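Local structure of putative hemin transport system, substrate-binding protein (Burkholderia cenocepacia J2315, 5GIZ) at residues G13-A21 with L246-R254; Y53-G61 with S73-Q84. The protein binds heme in the periplasm and probably hands it to an inner-membrane ABC transporter for uptake into the cell. All coordinates share one frame; numbering follows the deposited sequence. Where two conformers were deposited one is given.

Contact 1: residues G13-A21 with L246-R254; sequences GALAETAFA and LFLLGFGPR
The guanidinium of R254 presents its NE/NH2 edge to the carboxylate of E17, while F247 CD1 lies 3.5 Å over one guanidinium face, offset toward the rim, and Y41 adds a cation-pi contact. This salt bridge is side-on: R254 NE donates to E17 OE1 and NH2 to OE2, each at 2.9 Å. The two planes are 54° apart; OE1 is met on its syn side but 33° out of the carboxylate plane, and OE2 from above it. A bend at chi3 (-67°) swings the R254 head back across the end of E17. Two waters complete the grip: one donates to OE1 and accepts from R254 N, the other donates to both OE2 and L246 O. Each oxygen of the E17 carboxylate thus has two donors, which should restrain the group's rotation. The side chains of L246 and E17 approach from opposite directions, L246 CG coming 3.5 Å from E17 OE2. Beside this polar knot the P253 ring lies on helix 13-23, its CD 3.7 Å from E17 CB and 3.5 Å from T18 OG1. A14 CB faces the backbone of G250-G252. The contact joins the two lobes at the cleft base, as in related periplasmic binding proteins; G13 contributes to a heme site seen in another crystal.

Contact 2: residues Y53-G61 with S73-Q84; sequences YQRALSAEG and SAEAGPPTAIAQ
Q54 O takes two donors from the other segment, G77 N at 2.9 Å in the carbonyl plane and a CA-H...O contact from A76 CA at 3.3 Å. Q54 sits in the type I turn Y53-A56 of the small beta hairpin 52-57. S73-P78 leaves parallel strand 69-72 and opens the beta-alpha-beta crossover through helix 79-87 to strand 91-94. Three residues on from Q54, L57 N donates to G77 O at 2.9 Å (N-H...O 166°), in the carbonyl plane and on a lone pair of G77 O. G77 thus uses both its N and its O to tie the loop to the hairpin, just before the cis peptide to P78. Q54 runs extended beyond CG (chi2 -170°) alongside E75, both pointing the same way, with E75 CB against Q54 CD (3.6 Å) and Q54 NE2 3.0 Å from S73 OG. Through these contacts the loop backs a turn that binds heme in other crystals of this protein, where Y53 is an axial iron ligand and Q54 and R55 also bind heme. Farther on, L57 CB and A59 CB both meet A81 CB, and L57 CD1 touches I82 CD1. At the head of helix 59-64, S58 OG caps by accepting from G61 N at 2.9 Å.

Contact 1 lies near the middle of the molecule, its centre about 7 Å from that of the chain, whereas contact 2 sits about 18 Å out, with several solvent-exposed residues. Contact 1 closes a loop of more than 200 residues and joins helix 13-23 to a segment leaving the other lobe; contact 2 is nested within that span and links near neighbours of one lobe. Chemistry follows place: a watered ion pair holds the interlobe join, backbone bonds and small apolar side chains the local one. Helix 13-23 and the loop 73-78 follow strands 6-11 and 69-72 of one parallel sheet, and the contacts touch where L15 CD1 packs 3.4 Å from S73 N.

Contact 1: residues G13-A21 with L246-R254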
ATOM      1  N   GLY A  13      -3.810   2.773  -5.987  1.00 13.74           N
ATOM      2  CA  GLY A  13      -4.712   1.754  -5.513  1.00 13.65           C
ATOM      3  C   GLY A  13      -5.511   2.075  -4.262  1.00 13.52           C
ATOM      4  O   GLY A  13      -6.708   1.796  -4.161  1.00 13.09           O
ATOM      5  N   ALA A  14      -4.874   2.699  -3.290  1.00 14.35           N
ATOM      6  CA  ALA A  14      -5.587   3.059  -2.091  1.00 14.71           C
ATOM      7  C   ALA A  14      -6.610   4.129  -2.301  1.00 14.62           C
ATOM      8  O   ALA A  14      -7.578   4.193  -1.567  1.00 14.03           O
ATOM      9  CB  ALA A  14      -4.613   3.488  -0.992  1.00 16.49           C
ATOM     10  N   LEU A  15      -6.356   5.078  -3.236  1.00 14.72           N
ATOM     11  CA  LEU A  15      -7.332   6.070  -3.587  1.00 15.41           C
ATOM     12  C   LEU A  15      -8.538   5.457  -4.232  1.00 14.34           C
ATOM     13  O   LEU A  15      -9.693   5.847  -3.976  1.00 14.54           O
ATOM     14  CB  LEU A  15      -6.719   7.191  -4.474  1.00 16.79           C
ATOM     15  CG  LEU A  15      -5.767   8.136  -3.796  1.00 18.99           C
ATOM     16  CD1 LEU A  15      -5.444   9.234  -4.810  1.00 19.13           C
ATOM     17  CD2 LEU A  15      -6.340   8.770  -2.547  1.00 19.51           C
ATOM     18  N   ALA A  16      -8.326   4.454  -5.109  1.00 13.25           N
ATOM     19  CA  ALA A  16      -9.437   3.788  -5.706  1.00 12.96           C
ATOM     20  C   ALA A  16     -10.245   3.029  -4.651  1.00 12.32           C
ATOM     21  O   ALA A  16     -11.471   3.051  -4.667  1.00 12.72           O
ATOM     22  CB  ALA A  16      -8.995   2.844  -6.818  1.00 12.90           C
ATOM     23  N   GLU A  17      -9.553   2.351  -3.739  1.00 12.23           N
ATOM     24  CA  GLU A  17     -10.243   1.697  -2.643  1.00 12.21           C
ATOM     25  C   GLU A  17     -11.078   2.684  -1.858  1.00 12.87           C
ATOM     26  O   GLU A  17     -12.215   2.356  -1.463  1.00 13.09           O
ATOM     27  CB  GLU A  17      -9.261   1.013  -1.709  1.00 11.95           C
ATOM     28  CG  GLU A  17      -8.586  -0.228  -2.300  1.00 11.57           C
ATOM     29  CD  GLU A  17      -7.913  -1.081  -1.265  1.00 11.77           C
ATOM     30  OE1 GLU A  17      -8.462  -1.261  -0.157  1.00 11.28           O
ATOM     31  OE2 GLU A  17      -6.804  -1.600  -1.507  1.00 11.84           O
ATOM     32  N   THR A  18     -10.506   3.854  -1.584  1.00 13.44           N
ATOM     33  CA  THR A  18     -11.240   4.852  -0.831  1.00 14.71           C
ATOM     34  C   THR A  18     -12.497   5.283  -1.566  1.00 15.29           C
ATOM     35  O   THR A  18     -13.599   5.279  -1.012  1.00 16.86           O
ATOM     36  CB  THR A  18     -10.315   6.034  -0.573  1.00 14.98           C
ATOM     37  OG1 THR A  18      -9.156   5.633   0.187  1.00 16.10           O
ATOM     38  CG2 THR A  18     -11.018   7.166   0.196  1.00 15.93           C
ATOM     39  N   ALA A  19     -12.339   5.588  -2.846  1.00 15.77           N
ATOM     40  CA  ALA A  19     -13.500   5.961  -3.626  1.00 17.05           C
ATOM     41  C   ALA A  19     -14.569   4.902  -3.628  1.00 17.77           C
ATOM     42  O   ALA A  19     -15.753   5.176  -3.400  1.00 19.35           O
ATOM     43  CB  ALA A  19     -13.109   6.315  -5.036  1.00 16.73           C
ATOM     44  N   PHE A  20     -14.192   3.655  -3.888  1.00 16.64           N
ATOM     45  CA  PHE A  20     -15.205   2.626  -3.935  1.00 17.12           C
ATOM     46  C   PHE A  20     -15.831   2.427  -2.576  1.00 17.56           C
ATOM     47  O   PHE A  20     -17.005   2.131  -2.524  1.00 20.26           O
ATOM     48  CB  PHE A  20     -14.682   1.312  -4.566  1.00 16.52           C
ATOM     49  CG  PHE A  20     -14.586   1.360  -6.070  1.00 16.42           C
ATOM     50  CD1 PHE A  20     -15.700   1.442  -6.852  1.00 18.96           C
ATOM     51  CD2 PHE A  20     -13.367   1.412  -6.673  1.00 15.59           C
ATOM     52  CE1 PHE A  20     -15.593   1.534  -8.243  1.00 17.86           C
ATOM     53  CE2 PHE A  20     -13.251   1.432  -8.049  1.00 15.68           C
ATOM     54  CZ  PHE A  20     -14.348   1.562  -8.827  1.00 17.11           C
ATOM     55  N   ALA A  21     -15.068   2.609  -1.480  1.00 16.53           N
ATOM     56  CA  ALA A  21     -15.559   2.377  -0.117  1.00 17.33           C
ATOM     57  C   ALA A  21     -16.626   3.407   0.313  1.00 19.19           C
ATOM     58  O   ALA A  21     -17.377   3.165   1.243  1.00 20.47           O
ATOM     59  CB  ALA A  21     -14.388   2.390   0.864  1.00 17.68           C
ATOM     60  N   LEU A 246      -0.739  -4.742  -2.463  1.00 11.06           N
ATOM     61  CA  LEU A 246      -1.651  -3.624  -2.291  1.00 11.12           C
ATOM     62  C   LEU A 246      -2.287  -3.608  -0.899  1.00 10.76           C
ATOM     63  O   LEU A 246      -2.341  -2.580  -0.235  1.00 10.35           O
ATOM     64  CB  LEU A 246      -2.716  -3.590  -3.360  1.00 11.67           C
ATOM     65  CG  LEU A 246      -3.820  -2.521  -3.189  1.00 12.04           C
ATOM     66  CD1 LEU A 246      -3.234  -1.137  -3.262  1.00 12.23           C
ATOM     67  CD2 LEU A 246      -4.850  -2.743  -4.284  1.00 12.67           C
ATOM     68  N   PHE A 247      -2.688  -4.766  -0.438  1.00 11.04           N
ATOM     69  CA  PHE A 247      -3.300  -4.910   0.868  1.00 11.21           C
ATOM     70  C   PHE A 247      -2.287  -4.550   1.946  1.00 11.03           C
ATOM     71  O   PHE A 247      -2.591  -3.795   2.862  1.00 10.59           O
ATOM     72  CB  PHE A 247      -3.760  -6.372   1.009  1.00 11.68           C
ATOM     73  CG  PHE A 247      -4.416  -6.746   2.313  1.00 12.69           C
ATOM     74  CD1 PHE A 247      -5.245  -5.898   2.995  1.00 13.17           C
ATOM     75  CD2 PHE A 247      -4.315  -8.015   2.749  1.00 15.25           C
ATOM     76  CE1 PHE A 247      -5.900  -6.289   4.128  1.00 12.97           C
ATOM     77  CE2 PHE A 247      -4.960  -8.409   3.916  1.00 15.19           C
ATOM     78  CZ  PHE A 247      -5.698  -7.489   4.635  1.00 14.06           C
ATOM     79  N   LEU A 248      -1.079  -5.088   1.851  1.00 10.75           N
ATOM     80  CA  LEU A 248      -0.063  -4.837   2.882  1.00 11.15           C
ATOM     81  C   LEU A 248       0.365  -3.371   2.907  1.00 11.17           C
ATOM     82  O   LEU A 248       0.464  -2.747   3.987  1.00 10.72           O
ATOM     83  CB  LEU A 248       1.157  -5.736   2.601  1.00 11.32           C
ATOM     84  CG  LEU A 248       2.368  -5.556   3.508  1.00 12.12           C
ATOM     85  CD1 LEU A 248       2.079  -5.800   4.968  1.00 11.91           C
ATOM     86  CD2 LEU A 248       3.514  -6.439   3.004  1.00 12.03           C
ATOM     87  N   LEU A 249       0.671  -2.799   1.739  1.00 11.10           N
ATOM     88  CA  LEU A 249       1.447  -1.546   1.656  1.00 11.83           C
ATOM     89  C   LEU A 249       0.629  -0.333   1.256  1.00 12.20           C
ATOM     90  O   LEU A 249       1.175   0.782   1.261  1.00 12.33           O
ATOM     91  CB  LEU A 249       2.585  -1.702   0.656  1.00 12.26           C
ATOM     92  CG  LEU A 249       3.608  -2.812   0.931  1.00 13.29           C
ATOM     93  CD1 LEU A 249       4.488  -3.027  -0.298  1.00 13.89           C
ATOM     94  CD2 LEU A 249       4.401  -2.525   2.194  1.00 13.87           C
ATOM     95  N   GLY A 250      -0.635  -0.521   0.873  1.00 11.69           N
ATOM     96  CA  GLY A 250      -1.376   0.542   0.213  1.00 11.80           C
ATOM     97  C   GLY A 250      -1.742   1.749   1.055  1.00 11.70           C
ATOM     98  O   GLY A 250      -1.940   2.843   0.475  1.00 12.30           O
ATOM     99  N   PHE A 251      -1.868   1.571   2.374  1.00 10.95           N
ATOM    100  CA  PHE A 251      -2.323   2.687   3.238  1.00 10.62           C
ATOM    101  C   PHE A 251      -3.660   3.238   2.760  1.00 10.71           C
ATOM    102  O   PHE A 251      -3.783   4.410   2.388  1.00 11.41           O
ATOM    103  CB  PHE A 251      -1.202   3.756   3.382  1.00 10.87           C
ATOM    104  CG  PHE A 251      -0.300   3.423   4.472  1.00 10.68           C
ATOM    105  CD1 PHE A 251       0.769   2.571   4.264  1.00 10.87           C
ATOM    106  CD2 PHE A 251      -0.597   3.800   5.773  1.00 10.93           C
ATOM    107  CE1 PHE A 251       1.577   2.183   5.289  1.00 11.00           C
ATOM    108  CE2 PHE A 251       0.183   3.362   6.834  1.00 11.03           C
ATOM    109  CZ  PHE A 251       1.256   2.546   6.595  1.00 10.89           C
ATOM    110  N   GLY A 252      -4.659   2.369   2.733  1.00 10.21           N
ATOM    111  CA  GLY A 252      -6.006   2.721   2.416  1.00 10.45           C
ATOM    112  C   GLY A 252      -7.040   2.303   3.456  1.00 10.36           C
ATOM    113  O   GLY A 252      -6.697   2.038   4.625  1.00 10.07           O
ATOM    114  N   PRO A 253      -8.316   2.230   3.065  1.00 10.68           N
ATOM    115  CA  PRO A 253      -9.360   2.009   4.056  1.00 11.05           C
ATOM    116  C   PRO A 253      -9.301   0.658   4.737  1.00 11.05           C
ATOM    117  O   PRO A 253     -10.028   0.413   5.678  1.00 12.19           O
ATOM    118  CB  PRO A 253     -10.667   2.242   3.286  1.00 11.52           C
ATOM    119  CG  PRO A 253     -10.281   2.058   1.871  1.00 11.67           C
ATOM    120  CD  PRO A 253      -8.869   2.477   1.721  1.00 11.34           C
ATOM    121  N   ARG A 254      -8.502  -0.269   4.207  1.00 10.46           N
ATOM    122  CA  ARG A 254      -8.312  -1.575   4.870  1.00 10.22           C
ATOM    123  C   ARG A 254      -7.160  -1.620   5.829  1.00 10.03           C
ATOM    124  O   ARG A 254      -6.795  -2.671   6.331  1.00 10.26           O
ATOM    125  CB  ARG A 254      -8.133  -2.702   3.825  1.00 10.16           C
ATOM    126  CG  ARG A 254      -9.346  -2.965   2.949  1.00 10.39           C
ATOM    127  CD  ARG A 254      -9.151  -4.146   1.984  1.00 10.49           C
ATOM    128  NE  ARG A 254      -8.147  -3.863   0.981  1.00 10.80           N
ATOM    129  CZ  ARG A 254      -7.509  -4.793   0.231  1.00 11.18           C
ATOM    130  NH1 ARG A 254      -7.691  -6.090   0.465  1.00 11.71           N
ATOM    131  NH2 ARG A 254      -6.647  -4.423  -0.699  1.00 11.36           N
TER
HETATM  132  O   HOH W   1      -6.949  -0.234   1.827  1.00 11.81           O
HETATM  133  O   HOH W   2      -4.686  -1.097   0.134  1.00 16.85           O

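Contact 2: residues Y53-G61 with S73-Q84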
ATOM      1  N   TYR A  53       0.929   2.347 -15.749  1.00 18.87           N
ATOM      2  CA  TYR A  53       1.388   2.223 -14.362  0.70 19.69           C
ATOM      3  C   TYR A  53       1.403   3.624 -13.749  1.00 19.05           C
ATOM      4  O   TYR A  53       1.576   4.611 -14.441  1.00 18.62           O
ATOM      5  CB  TYR A  53       2.770   1.538 -14.234  0.70 21.53           C
ATOM      6  CG  TYR A  53       3.369   1.563 -12.823  0.70 22.80           C
ATOM      7  CD1 TYR A  53       2.771   0.859 -11.769  0.70 23.02           C
ATOM      8  CD2 TYR A  53       4.547   2.293 -12.545  0.70 23.76           C
ATOM      9  CE1 TYR A  53       3.304   0.883 -10.500  0.70 24.53           C
ATOM     10  CE2 TYR A  53       5.076   2.321 -11.268  0.70 24.94           C
ATOM     11  CZ  TYR A  53       4.460   1.605 -10.250  0.70 26.00           C
ATOM     12  OH  TYR A  53       4.985   1.612  -8.967  0.70 28.94           O
ATOM     13  N   GLN A  54       1.191   3.697 -12.436  1.00 20.26           N
ATOM     14  CA  GLN A  54       1.000   4.989 -11.753  1.00 21.06           C
ATOM     15  C   GLN A  54       2.134   5.990 -11.964  1.00 20.07           C
ATOM     16  O   GLN A  54       1.826   7.158 -12.076  1.00 17.89           O
ATOM     17  CB  GLN A  54       0.612   4.842 -10.269  1.00 25.02           C
ATOM     18  CG  GLN A  54       1.677   5.020  -9.250  1.00 28.31           C
ATOM     19  CD  GLN A  54       1.245   4.610  -7.856  1.00 28.57           C
ATOM     20  OE1 GLN A  54       1.801   3.692  -7.305  1.00 32.00           O
ATOM     21  NE2 GLN A  54       0.289   5.303  -7.287  1.00 28.07           N
ATOM     22  N   ARG A  55       3.376   5.518 -12.122  1.00 20.46           N
ATOM     23  CA  ARG A  55       4.542   6.380 -12.418  0.53 22.05           C
ATOM     24  C   ARG A  55       4.845   6.553 -13.907  1.00 22.32           C
ATOM     25  O   ARG A  55       5.803   7.247 -14.284  1.00 23.90           O
ATOM     26  CB  ARG A  55       5.803   5.796 -11.785  0.53 23.64           C
ATOM     27  CG  ARG A  55       5.758   5.613 -10.289  0.53 25.57           C
ATOM     28  CD  ARG A  55       7.173   5.610  -9.724  0.53 27.50           C
ATOM     29  NE  ARG A  55       7.661   6.974  -9.509  0.53 29.34           N
ATOM     30  CZ  ARG A  55       8.772   7.518 -10.017  0.53 30.28           C
ATOM     31  NH1 ARG A  55       9.614   6.828 -10.788  0.53 31.25           N
ATOM     32  NH2 ARG A  55       9.052   8.780  -9.725  0.53 30.01           N
ATOM     33  N   ALA A  56       4.063   5.920 -14.767  1.00 21.91           N
ATOM     34  CA  ALA A  56       4.285   5.962 -16.214  1.00 21.88           C
ATOM     35  C   ALA A  56       2.940   6.100 -16.928  1.00 20.34           C
ATOM     36  O   ALA A  56       2.599   5.322 -17.779  1.00 22.83           O
ATOM     37  CB  ALA A  56       5.035   4.714 -16.678  1.00 22.74           C
ATOM     38  N   LEU A  57       2.189   7.132 -16.569  1.00 18.52           N
ATOM     39  CA  LEU A  57       0.823   7.306 -17.077  1.00 17.10           C
ATOM     40  C   LEU A  57       0.835   7.686 -18.537  1.00 18.05           C
ATOM     41  O   LEU A  57       1.732   8.423 -18.976  1.00 19.27           O
ATOM     42  CB  LEU A  57       0.083   8.359 -16.264  1.00 16.59           C
ATOM     43  CG  LEU A  57      -0.235   8.039 -14.810  1.00 15.89           C
ATOM     44  CD1 LEU A  57      -0.792   9.207 -14.071  1.00 15.89           C
ATOM     45  CD2 LEU A  57      -1.216   6.891 -14.711  1.00 15.11           C
ATOM     46  N   SER A  58      -0.157   7.213 -19.298  1.00 17.94           N
ATOM     47  CA  SER A  58      -0.416   7.720 -20.625  1.00 17.93           C
ATOM     48  C   SER A  58      -1.412   8.866 -20.546  1.00 18.80           C
ATOM     49  O   SER A  58      -2.611   8.647 -20.315  1.00 17.57           O
ATOM     50  CB  SER A  58      -0.990   6.639 -21.525  1.00 17.82           C
ATOM     51  OG  SER A  58      -1.438   7.172 -22.768  1.00 18.87           O
ATOM     52  N   ALA A  59      -0.923  10.092 -20.750  1.00 19.49           N
ATOM     53  CA  ALA A  59      -1.806  11.218 -20.672  1.00 19.40           C
ATOM     54  C   ALA A  59      -2.893  11.138 -21.754  1.00 18.74           C
ATOM     55  O   ALA A  59      -4.062  11.422 -21.487  1.00 17.62           O
ATOM     56  CB  ALA A  59      -1.036  12.519 -20.761  1.00 19.72           C
ATOM     57  N   GLU A  60      -2.507  10.739 -22.969  1.00 20.35           N
ATOM     58  CA  GLU A  60      -3.447  10.594 -24.048  1.00 20.59           C
ATOM     59  C   GLU A  60      -4.498   9.540 -23.754  1.00 17.83           C
ATOM     60  O   GLU A  60      -5.674   9.746 -24.019  1.00 17.08           O
ATOM     61  CB  GLU A  60      -2.739  10.166 -25.341  1.00 24.12           C
ATOM     62  CG  GLU A  60      -1.602  11.059 -25.731  1.00 28.85           C
ATOM     63  CD  GLU A  60      -0.258  10.439 -25.387  1.00 32.84           C
ATOM     64  OE1 GLU A  60       0.407   9.974 -26.355  1.00 39.83           O
ATOM     65  OE2 GLU A  60       0.142  10.388 -24.190  1.00 29.32           O
ATOM     66  N   GLY A  61      -4.060   8.410 -23.214  1.00 17.35           N
ATOM     67  CA  GLY A  61      -4.995   7.353 -22.832  1.00 16.07           C
ATOM     68  C   GLY A  61      -5.956   7.799 -21.770  1.00 14.62           C
ATOM     69  O   GLY A  61      -7.175   7.566 -21.844  1.00 14.17           O
ATOM     70  N   SER A  73      -2.606  10.046  -6.544  1.00 16.33           N
ATOM     71  CA  SER A  73      -1.758   9.786  -5.391  1.00 18.56           C
ATOM     72  C   SER A  73      -0.491  10.600  -5.563  1.00 19.94           C
ATOM     73  O   SER A  73      -0.143  11.072  -6.673  1.00 20.59           O
ATOM     74  CB  SER A  73      -1.433   8.311  -5.331  1.00 18.81           C
ATOM     75  OG  SER A  73      -0.617   8.031  -6.422  1.00 20.56           O
ATOM     76  N   ALA A  74       0.258  10.633  -4.468  1.00 22.00           N
ATOM     77  CA  ALA A  74       1.559  11.294  -4.431  1.00 23.39           C
ATOM     78  C   ALA A  74       2.517  10.719  -5.477  1.00 24.78           C
ATOM     79  O   ALA A  74       3.362  11.421  -5.990  1.00 25.65           O
ATOM     80  CB  ALA A  74       2.148  11.153  -3.021  1.00 23.88           C
ATOM     81  N   GLU A  75       2.350   9.449  -5.796  1.00 24.49           N
ATOM     82  CA  GLU A  75       3.231   8.715  -6.704  1.00 27.36           C
ATOM     83  C   GLU A  75       2.895   8.894  -8.210  1.00 26.13           C
ATOM     84  O   GLU A  75       3.689   8.539  -9.109  1.00 26.49           O
ATOM     85  CB  GLU A  75       3.208   7.237  -6.264  1.00 28.65           C
ATOM     86  CG  GLU A  75       3.697   7.011  -4.813  1.00 31.53           C
ATOM     87  CD  GLU A  75       2.608   6.895  -3.716  1.00 33.21           C
ATOM     88  OE1 GLU A  75       1.436   7.260  -3.910  1.00 32.47           O
ATOM     89  OE2 GLU A  75       2.933   6.428  -2.596  1.00 34.82           O
ATOM     90  N   ALA A  76       1.733   9.476  -8.515  1.00 24.65           N
ATOM     91  CA  ALA A  76       1.278   9.622  -9.910  1.00 22.76           C
ATOM     92  C   ALA A  76       2.225  10.479 -10.768  1.00 22.38           C
ATOM     93  O   ALA A  76       2.628  11.536 -10.351  1.00 23.58           O
ATOM     94  CB  ALA A  76      -0.119  10.219  -9.921  1.00 22.39           C
ATOM     95  N   GLY A  77       2.572   9.994 -11.947  1.00 23.10           N
ATOM     96  CA  GLY A  77       3.504  10.660 -12.838  1.00 22.50           C
ATOM     97  C   GLY A  77       3.636   9.976 -14.177  1.00 24.16           C
ATOM     98  O   GLY A  77       2.892   9.051 -14.478  1.00 21.48           O
ATOM     99  N   PRO A  78       4.577  10.426 -15.025  1.00 23.83           N
ATOM    100  CA  PRO A  78       5.600  11.397 -14.669  1.00 25.12           C
ATOM    101  C   PRO A  78       5.053  12.803 -14.701  1.00 24.92           C
ATOM    102  O   PRO A  78       3.933  13.031 -15.149  1.00 23.92           O
ATOM    103  CB  PRO A  78       6.651  11.195 -15.771  1.00 25.95           C
ATOM    104  CG  PRO A  78       5.878  10.796 -16.945  1.00 25.57           C
ATOM    105  CD  PRO A  78       4.745   9.939 -16.405  1.00 24.35           C
ATOM    106  N   PRO A  79       5.849  13.770 -14.242  1.00 25.14           N
ATOM    107  CA  PRO A  79       5.355  15.133 -14.264  1.00 26.08           C
ATOM    108  C   PRO A  79       4.845  15.660 -15.622  1.00 25.59           C
ATOM    109  O   PRO A  79       3.886  16.425 -15.636  1.00 25.03           O
ATOM    110  CB  PRO A  79       6.564  15.932 -13.739  1.00 26.20           C
ATOM    111  CG  PRO A  79       7.176  15.007 -12.753  1.00 25.69           C
ATOM    112  CD  PRO A  79       7.008  13.614 -13.335  1.00 25.55           C
ATOM    113  N   THR A  80       5.467  15.295 -16.755  1.00 25.72           N
ATOM    114  CA  THR A  80       5.000  15.747 -18.049  0.51 26.08           C
ATOM    115  C   THR A  80       3.593  15.223 -18.369  1.00 25.53           C
ATOM    116  O   THR A  80       2.816  15.905 -19.036  1.00 26.44           O
ATOM    117  CB  THR A  80       5.956  15.301 -19.175  0.51 26.98           C
ATOM    118  OG1 THR A  80       6.370  13.951 -18.932  0.51 26.73           O
ATOM    119  CG2 THR A  80       7.177  16.191 -19.216  0.51 27.35           C
ATOM    120  N   ALA A  81       3.285  14.011 -17.923  1.00 26.04           N
ATOM    121  CA  ALA A  81       1.950  13.428 -18.162  1.00 24.17           C
ATOM    122  C   ALA A  81       0.894  14.192 -17.323  1.00 23.86           C
ATOM    123  O   ALA A  81      -0.125  14.657 -17.840  1.00 23.63           O
ATOM    124  CB  ALA A  81       1.937  11.930 -17.876  1.00 25.19           C
ATOM    125  N   ILE A  82       1.183  14.424 -16.057  1.00 23.59           N
ATOM    126  CA  ILE A  82       0.257  15.191 -15.214  1.00 23.80           C
ATOM    127  C   ILE A  82       0.051  16.578 -15.807  1.00 25.02           C
ATOM    128  O   ILE A  82      -1.062  17.129 -15.850  1.00 24.48           O
ATOM    129  CB  ILE A  82       0.759  15.293 -13.757  1.00 24.69           C
ATOM    130  CG1 ILE A  82       0.812  13.933 -13.078  1.00 24.93           C
ATOM    131  CG2 ILE A  82      -0.133  16.223 -12.953  1.00 25.15           C
ATOM    132  CD1 ILE A  82      -0.540  13.236 -12.952  1.00 24.57           C
ATOM    133  N   ALA A  83       1.136  17.185 -16.256  1.00 24.69           N
ATOM    134  CA  ALA A  83       1.027  18.509 -16.807  1.00 24.82           C
ATOM    135  C   ALA A  83       0.147  18.526 -18.074  1.00 24.39           C
ATOM    136  O   ALA A  83      -0.622  19.474 -18.276  1.00 25.23           O
ATOM    137  CB  ALA A  83       2.414  19.042 -17.094  1.00 24.99           C
ATOM    138  N   GLN A  84       0.287  17.519 -18.939  1.00 25.16           N
ATOM    139  CA  GLN A  84      -0.542  17.425 -20.136  1.00 25.75           C
ATOM    140  C   GLN A  84      -2.036  17.298 -19.772  1.00 24.87           C
ATOM    141  O   GLN A  84      -2.899  17.886 -20.438  1.00 24.41           O
ATOM    142  CB  GLN A  84      -0.105  16.256 -21.032  1.00 27.49           C
ATOM    143  CG  GLN A  84      -0.799  16.240 -22.382  1.00 30.26           C
ATOM    144  CD  GLN A  84      -0.330  15.118 -23.312  1.00 31.92           C
ATOM    145  OE1 GLN A  84       0.732  14.516 -23.110  1.00 33.26           O
ATOM    146  NE2 GLN A  84      -1.139  14.826 -24.329  1.00 34.03           N
TER
HETATM  147  O   HOH W   3      -0.223   5.135  -4.936  1.00 28.85           O